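Local coordinates for elongation factor G (Thermus thermophilus, PDB 2DY1), which binds GTP together with a magnesium ion and probably acts as a GTPase that serves the elongation stage of protein synthesis, at residues Glu27-Lys32 / Ala67-Arg72; His327-Val330 / Asp335-Glu338; Leu578-Pro583 / Leu623-Ala628. All coordinates share one frame; numbering follows the deposited sequence.

Overall arrangement
Interactions 1 and 2 are neighbours, their centres about 17 Å apart, although one belongs to the GTP-binding domain and the other to domain 2. They meet where Pro68 CB packs 3.4 Å from Val330 CG1, so the edge strand of one sheet touches the hairpin of the next domain. Interaction 3 lies on the opposite side of the chain's centre, in the C-terminal domain, its centre about 42 Å from that of interaction 1 and about 45 Å from that of interaction 2. The chemistry follows the setting. Interactions 1 and 3 each pack a helix against a strand through buried, mostly aliphatic or aromatic groups, with no hydrogen bond across. Interaction 2, partly buried, pairs two strands and adds a histidine-carboxylate bond and two bridging waters.

Interaction 1: residues Glu27-Lys32 / Ala67-Arg72; sequences EALLYK and APLLFR
The helix that follows the P-loop packs here on the edge strand of the GTP-binding domain's sheet, through Leu29 and Leu30 against Ala67 and Leu69. Helix 27-32 and strand 67-71 run at 41° to one another, with their axes 8.7 Å apart at closest approach, and Leu30 and Leu69 have the nearest CA atoms, at 6.7 Å. Leu69 lies across both helix leucines, its chain roughly perpendicular to each, and divides its two methyls between them. Leu69 CD1 reaches Leu29 CB at 3.9 Å, while Leu69 CD2 meets Leu30 CD2 at 3.7 Å. That same Leu30 CD2 also touches Ala67 CB at 3.9 Å, so one methyl bridges two strand residues two positions apart. The first torsion of Leu69 (chi1 -52°) sets CG beside the backbone N and opposite the carbonyl carbon, which brings the branch over the helix. No hydrogen bond crosses; all four touching residues are buried, and the fit is purely apolar. Val261 of helix 261-271 and Leu78 of the adjoining strand extend the apolar layer around Leu29. A helix laid against a beta-sheet directly after the phosphate-binding loop is characteristic of the P-loop NTPase fold.

Interaction 2: residues His327-Val330 / Asp335-Glu338; sequences HLYV and DLLE
Antiparallel pairing joins strands 328-330 and 335-338: Tyr329 and Glu338 form a non-hydrogen-bonded pair with CA atoms 4.3 Å apart, and Val330 and Leu337 form the hydrogen-bonded pair next to it. The axes of these short segments make 130°, consistent with a marked twist. Val330 N to Leu337 O and Leu337 N to Val330 O both measure 2.8 Å. A CA-H...O contact from Tyr329 CA to Leu337 O supplements them, so Leu337 O receives two approaches.

The side chain of Glu338 leaves its CA with CG opposite the backbone N and then runs extended, passing Tyr329 on its way to His327. There Glu338 OE2 accepts the His327 ND1 hydrogen bond at 2.6 Å, bent to 155°. The oxygen lies near the imidazole plane and is met on its syn side but well out of the carboxylate plane, while the ring and carboxylate planes stand 77° apart. Water 1 takes a hydrogen bond from Leu328 N and lies 2.7 Å from Glu338 OE2.

Tyr329 lies on the same face of the sheet as Glu338. Its CE1 is 3.8 Å from Glu338 CB, and its CB packs 3.9 Å from Leu336 CB, the two side chains crossing nearly perpendicularly. Water 2 sits in the plane of the phenol ring, hydrogen-bonded to Tyr329 OH and donating to Glu338 OE1. Were Tyr329 replaced by an alanine, water 2 would probably lose its phenol partner and the CB of Glu338 the ring beside it, leaving the carboxylate to depend more on His327. Pro351 also packs on Tyr329, while Val330, on the other face, touches Phe346. The tight turn joining the two strands makes this a beta hairpin, part of the beta-barrel domain 2 common to translational GTPases.

Interaction 3: residues Leu578-Pro583 / Leu623-Ala628; sequences LKVLAP and LEYYKA
Two first torsions bring Tyr625 and Leu578 together: in each, CG stands opposite the backbone N (chi1 -166° in the tyrosine, -173° in the leucine), which directs the two side chains at each other between helix and strand. The backbones stay far apart, with the Leu578 and Tyr625 CA atoms 10.1 Å from each other, so the long tyrosine side chain has to reach across much of that distance. This is the helix-on-sheet layer of a ferredoxin-like domain. Its order of elements is strand 569-583, helix 587-596, strands 600-607 and 610-618, helix 625-633 and strand 638-648. The contact lies between the first strand and the second helix.

Tyr625 is the residue that bridges them. It opens the helix right after Glu624 at the N-cap position, and its side chain crosses that of Leu578 at about a right angle. Tyr625 CE1 lies 4.1 Å from both Leu578 CD1 and Leu578 CD2, so the forked end of the leucine sits astride one ring carbon. The chi2 of Leu578, -113°, is well off a staggered value, and this turn of the fork goes with the even spacing of its methyls.

Helix 587-596 joins in through Leu594, which touches both Leu578 and Tyr625, and Asp593 packs on the tyrosine as well. Strands 610-618 and 638-648 flank the first strand and hydrogen-bond to its backbone. No hydrogen bond spans the two segments, and the three touching residues are buried. Val580 completes the fit at the outer edge of the phenol: its CG2 comes in near the ring plane, 3.7 Å from Tyr625 CE1 and 3.5 Å from Tyr625 OH.

Interaction 1: residues Glu27-Lys32 / Ala67-Arg72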
# COMPACT_ATOMS: atom_id res chain seq x y z
N GLU A 27 12.54 8.75 -18.52
CA GLU A 27 13.27 9.93 -18.98
C GLU A 27 13.77 9.75 -20.41
O GLU A 27 13.67 10.65 -21.23
CB GLU A 27 14.49 10.20 -18.09
CG GLU A 27 14.29 11.10 -16.89
CD GLU A 27 13.66 12.44 -17.24
OE1 GLU A 27 12.47 12.54 -16.94
OE2 GLU A 27 14.31 13.35 -17.79
N ALA A 28 14.32 8.57 -20.70
CA ALA A 28 14.85 8.30 -22.04
C ALA A 28 13.73 8.32 -23.08
O ALA A 28 13.93 8.83 -24.18
CB ALA A 28 15.58 6.92 -22.06
N LEU A 29 12.57 7.78 -22.73
CA LEU A 29 11.43 7.79 -23.65
C LEU A 29 10.95 9.23 -23.88
O LEU A 29 10.62 9.63 -25.03
CB LEU A 29 10.31 6.92 -23.08
CG LEU A 29 10.54 5.41 -23.18
CD1 LEU A 29 9.69 4.65 -22.18
CD2 LEU A 29 10.23 4.97 -24.62
N LEU A 30 10.91 10.05 -22.82
CA LEU A 30 10.48 11.45 -22.99
C LEU A 30 11.48 12.21 -23.88
O LEU A 30 11.09 12.98 -24.78
CB LEU A 30 10.37 12.14 -21.62
CG LEU A 30 9.18 11.66 -20.78
CD1 LEU A 30 9.33 12.11 -19.32
CD2 LEU A 30 7.89 12.23 -21.38
N TYR A 31 12.76 11.96 -23.66
CA TYR A 31 13.78 12.62 -24.47
C TYR A 31 13.77 12.14 -25.92
O TYR A 31 13.72 12.97 -26.85
CB TYR A 31 15.18 12.39 -23.87
CG TYR A 31 16.31 12.83 -24.79
CD1 TYR A 31 17.14 11.88 -25.39
CD2 TYR A 31 16.48 14.17 -25.12
CE1 TYR A 31 18.12 12.27 -26.30
CE2 TYR A 31 17.46 14.56 -26.03
CZ TYR A 31 18.27 13.61 -26.62
OH TYR A 31 19.23 14.01 -27.52
N LYS A 32 13.76 10.82 -26.13
CA LYS A 32 13.82 10.30 -27.49
C LYS A 32 12.62 10.62 -28.35
O LYS A 32 12.76 10.71 -29.57
CB LYS A 32 14.06 8.78 -27.47
CG LYS A 32 15.47 8.37 -27.05
CD LYS A 32 16.51 8.91 -28.00
CE LYS A 32 17.14 7.79 -28.81
NZ LYS A 32 18.02 8.34 -29.88
N ALA A 67 3.87 10.11 -17.97
CA ALA A 67 4.67 10.47 -19.12
C ALA A 67 3.77 10.20 -20.33
O ALA A 67 3.59 9.06 -20.74
CB ALA A 67 5.94 9.61 -19.19
N PRO A 68 3.17 11.25 -20.90
CA PRO A 68 2.27 11.12 -22.06
C PRO A 68 3.06 11.09 -23.35
O PRO A 68 3.23 12.11 -24.01
CB PRO A 68 1.37 12.34 -21.92
CG PRO A 68 2.33 13.41 -21.39
CD PRO A 68 3.26 12.65 -20.43
N LEU A 69 3.49 9.90 -23.75
CA LEU A 69 4.33 9.78 -24.94
C LEU A 69 3.58 9.84 -26.25
O LEU A 69 2.50 9.25 -26.39
CB LEU A 69 5.13 8.48 -24.87
CG LEU A 69 5.91 8.26 -23.57
CD1 LEU A 69 6.48 6.83 -23.54
CD2 LEU A 69 7.06 9.28 -23.47
N LEU A 70 4.16 10.57 -27.19
CA LEU A 70 3.62 10.71 -28.54
C LEU A 70 4.68 10.19 -29.49
O LEU A 70 5.84 10.59 -29.42
CB LEU A 70 3.32 12.18 -28.83
CG LEU A 70 2.89 12.50 -30.27
CD1 LEU A 70 1.54 11.86 -30.56
CD2 LEU A 70 2.81 14.01 -30.43
N PHE A 71 4.31 9.27 -30.37
CA PHE A 71 5.29 8.71 -31.28
C PHE A 71 4.58 8.33 -32.57
O PHE A 71 3.72 7.45 -32.59
CB PHE A 71 5.93 7.48 -30.64
CG PHE A 71 6.98 6.82 -31.49
CD1 PHE A 71 8.17 7.47 -31.77
CD2 PHE A 71 6.77 5.54 -32.00
CE1 PHE A 71 9.16 6.85 -32.55
CE2 PHE A 71 7.75 4.92 -32.78
CZ PHE A 71 8.94 5.58 -33.05
N ARG A 72 4.97 8.99 -33.65
CA ARG A 72 4.38 8.74 -34.96
C ARG A 72 2.87 8.72 -34.93
O ARG A 72 2.23 7.86 -35.54
CB ARG A 72 4.92 7.43 -35.53
CG ARG A 72 6.43 7.47 -35.61
CD ARG A 72 7.02 6.30 -36.36
NE ARG A 72 8.47 6.43 -36.36
CZ ARG A 72 9.30 5.52 -36.86
NH1 ARG A 72 8.84 4.42 -37.41
NH2 ARG A 72 10.61 5.74 -36.81

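Interaction 2: residues His327-Val330 / Asp335-Glu338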
# COMPACT_ATOMS: atom_id res chain seq x y z
N HIS A 327 -11.81 22.67 -19.38
CA HIS A 327 -10.52 22.52 -20.05
C HIS A 327 -10.04 21.10 -19.77
O HIS A 327 -10.27 20.55 -18.69
CB HIS A 327 -9.49 23.51 -19.50
CG HIS A 327 -9.85 24.94 -19.73
ND1 HIS A 327 -9.59 25.59 -20.92
CD2 HIS A 327 -10.49 25.84 -18.94
CE1 HIS A 327 -10.07 26.82 -20.86
NE2 HIS A 327 -10.62 27.00 -19.67
N LEU A 328 -9.39 20.51 -20.76
CA LEU A 328 -8.85 19.16 -20.63
C LEU A 328 -7.34 19.30 -20.57
O LEU A 328 -6.76 20.02 -21.38
CB LEU A 328 -9.22 18.30 -21.84
CG LEU A 328 -10.74 18.13 -22.07
CD1 LEU A 328 -10.95 17.27 -23.29
CD2 LEU A 328 -11.40 17.49 -20.85
N TYR A 329 -6.70 18.61 -19.62
CA TYR A 329 -5.24 18.67 -19.50
C TYR A 329 -4.67 17.28 -19.34
O TYR A 329 -5.25 16.46 -18.63
CB TYR A 329 -4.81 19.44 -18.25
CG TYR A 329 -5.31 20.85 -18.14
CD1 TYR A 329 -4.65 21.89 -18.78
CD2 TYR A 329 -6.47 21.13 -17.42
CE1 TYR A 329 -5.14 23.20 -18.69
CE2 TYR A 329 -6.95 22.42 -17.32
CZ TYR A 329 -6.28 23.45 -17.97
OH TYR A 329 -6.77 24.73 -17.87
N VAL A 330 -3.53 17.04 -19.98
CA VAL A 330 -2.82 15.78 -19.85
C VAL A 330 -1.61 16.14 -19.00
O VAL A 330 -0.93 17.14 -19.26
CB VAL A 330 -2.33 15.24 -21.20
CG1 VAL A 330 -1.33 14.14 -20.98
CG2 VAL A 330 -3.53 14.68 -22.02
N ASP A 335 3.58 19.09 -14.65
CA ASP A 335 2.98 20.04 -15.60
C ASP A 335 1.64 19.55 -16.15
O ASP A 335 1.43 18.35 -16.28
CB ASP A 335 3.94 20.30 -16.77
CG ASP A 335 5.18 21.10 -16.34
OD1 ASP A 335 6.30 20.56 -16.39
OD2 ASP A 335 5.01 22.27 -15.96
N LEU A 336 0.73 20.48 -16.43
CA LEU A 336 -0.57 20.12 -17.02
C LEU A 336 -0.57 20.75 -18.40
O LEU A 336 -0.43 21.97 -18.54
CB LEU A 336 -1.73 20.66 -16.19
CG LEU A 336 -1.97 20.02 -14.83
CD1 LEU A 336 -3.20 20.63 -14.18
CD2 LEU A 336 -2.16 18.51 -15.01
N LEU A 337 -0.72 19.91 -19.43
CA LEU A 337 -0.69 20.39 -20.81
C LEU A 337 -2.12 20.36 -21.38
O LEU A 337 -2.76 19.32 -21.39
CB LEU A 337 0.21 19.47 -21.65
CG LEU A 337 1.55 19.09 -20.99
CD1 LEU A 337 2.29 18.06 -21.82
CD2 LEU A 337 2.39 20.34 -20.81
N GLU A 338 -2.60 21.51 -21.86
CA GLU A 338 -3.96 21.55 -22.36
C GLU A 338 -4.11 20.84 -23.71
O GLU A 338 -3.25 20.94 -24.59
CB GLU A 338 -4.47 23.00 -22.45
CG GLU A 338 -5.94 23.07 -22.81
CD GLU A 338 -6.60 24.39 -22.47
OE1 GLU A 338 -5.89 25.38 -22.18
OE2 GLU A 338 -7.85 24.44 -22.51
O HOH W 1 -9.17 22.15 -23.15
O HOH W 2 -5.76 26.51 -19.63

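Interaction 3: residues Leu578-Pro583 / Leu623-Ala628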
# COMPACT_ATOMS: atom_id res chain seq x y z
N LEU A 578 4.03 -12.76 16.68
CA LEU A 578 5.03 -12.22 15.77
C LEU A 578 5.62 -13.29 14.86
O LEU A 578 6.19 -14.28 15.33
CB LEU A 578 6.15 -11.54 16.59
CG LEU A 578 7.29 -10.72 15.97
CD1 LEU A 578 8.60 -11.45 16.18
CD2 LEU A 578 7.05 -10.45 14.50
N LYS A 579 5.48 -13.08 13.56
CA LYS A 579 6.01 -14.00 12.56
C LYS A 579 7.19 -13.31 11.90
O LYS A 579 7.07 -12.18 11.41
CB LYS A 579 4.95 -14.33 11.51
CG LYS A 579 3.74 -15.07 12.07
CD LYS A 579 2.74 -15.41 10.97
CE LYS A 579 1.58 -16.24 11.52
NZ LYS A 579 0.60 -16.59 10.46
N VAL A 580 8.35 -13.97 11.88
CA VAL A 580 9.53 -13.38 11.27
C VAL A 580 10.15 -14.32 10.23
O VAL A 580 10.45 -15.47 10.52
CB VAL A 580 10.61 -13.03 12.33
CG1 VAL A 580 11.84 -12.45 11.66
CG2 VAL A 580 10.05 -12.03 13.32
N LEU A 581 10.33 -13.80 9.02
CA LEU A 581 10.94 -14.56 7.94
C LEU A 581 12.37 -14.03 7.84
O LEU A 581 12.58 -12.84 7.65
CB LEU A 581 10.19 -14.30 6.62
CG LEU A 581 10.47 -15.21 5.41
CD1 LEU A 581 11.93 -15.12 5.03
CD2 LEU A 581 10.08 -16.64 5.74
N ALA A 582 13.35 -14.92 7.99
CA ALA A 582 14.74 -14.48 7.94
C ALA A 582 15.69 -15.52 7.39
O ALA A 582 15.45 -16.73 7.50
CB ALA A 582 15.19 -14.04 9.32
N PRO A 583 16.80 -15.07 6.79
CA PRO A 583 17.81 -15.97 6.22
C PRO A 583 18.25 -16.94 7.30
O PRO A 583 18.26 -16.60 8.49
CB PRO A 583 18.93 -15.01 5.82
CG PRO A 583 18.18 -13.76 5.46
CD PRO A 583 17.19 -13.66 6.59
N LEU A 623 7.32 -2.22 19.39
CA LEU A 623 6.68 -1.11 18.71
C LEU A 623 7.55 -0.53 17.60
O LEU A 623 7.04 0.13 16.69
CB LEU A 623 6.31 -0.02 19.71
CG LEU A 623 5.03 -0.34 20.50
CD1 LEU A 623 4.89 0.61 21.66
CD2 LEU A 623 3.83 -0.25 19.57
N GLU A 624 8.86 -0.78 17.67
CA GLU A 624 9.75 -0.31 16.61
C GLU A 624 10.51 -1.47 16.01
O GLU A 624 11.62 -1.29 15.51
CB GLU A 624 10.73 0.74 17.13
CG GLU A 624 10.05 2.03 17.52
CD GLU A 624 10.98 3.21 17.53
OE1 GLU A 624 11.99 3.16 18.25
OE2 GLU A 624 10.70 4.18 16.81
N TYR A 625 9.92 -2.66 16.05
CA TYR A 625 10.57 -3.82 15.48
C TYR A 625 10.83 -3.54 14.00
O TYR A 625 11.84 -3.97 13.44
CB TYR A 625 9.69 -5.07 15.66
CG TYR A 625 10.42 -6.37 15.42
CD1 TYR A 625 9.98 -7.26 14.44
CD2 TYR A 625 11.55 -6.72 16.17
CE1 TYR A 625 10.65 -8.47 14.20
CE2 TYR A 625 12.23 -7.92 15.94
CZ TYR A 625 11.77 -8.79 14.96
OH TYR A 625 12.44 -9.97 14.73
N TYR A 626 9.93 -2.79 13.36
CA TYR A 626 10.08 -2.47 11.94
C TYR A 626 11.40 -1.75 11.65
O TYR A 626 11.92 -1.86 10.55
CB TYR A 626 8.89 -1.64 11.42
CG TYR A 626 8.82 -0.20 11.90
CD1 TYR A 626 8.35 0.12 13.17
CD2 TYR A 626 9.20 0.85 11.05
CE1 TYR A 626 8.25 1.44 13.59
CE2 TYR A 626 9.10 2.18 11.46
CZ TYR A 626 8.63 2.46 12.73
OH TYR A 626 8.51 3.78 13.12
N LYS A 627 11.94 -1.03 12.63
CA LYS A 627 13.20 -0.30 12.43
C LYS A 627 14.42 -1.19 12.61
O LYS A 627 15.45 -0.98 11.98
CB LYS A 627 13.31 0.88 13.41
CG LYS A 627 12.38 2.05 13.11
CD LYS A 627 12.70 3.25 14.00
CE LYS A 627 11.79 4.42 13.70
NZ LYS A 627 12.01 5.57 14.63
N ALA A 628 14.29 -2.21 13.46
CA ALA A 628 15.40 -3.10 13.76
C ALA A 628 15.52 -4.33 12.87
O ALA A 628 16.62 -4.86 12.68
CB ALA A 628 15.32 -3.54 15.22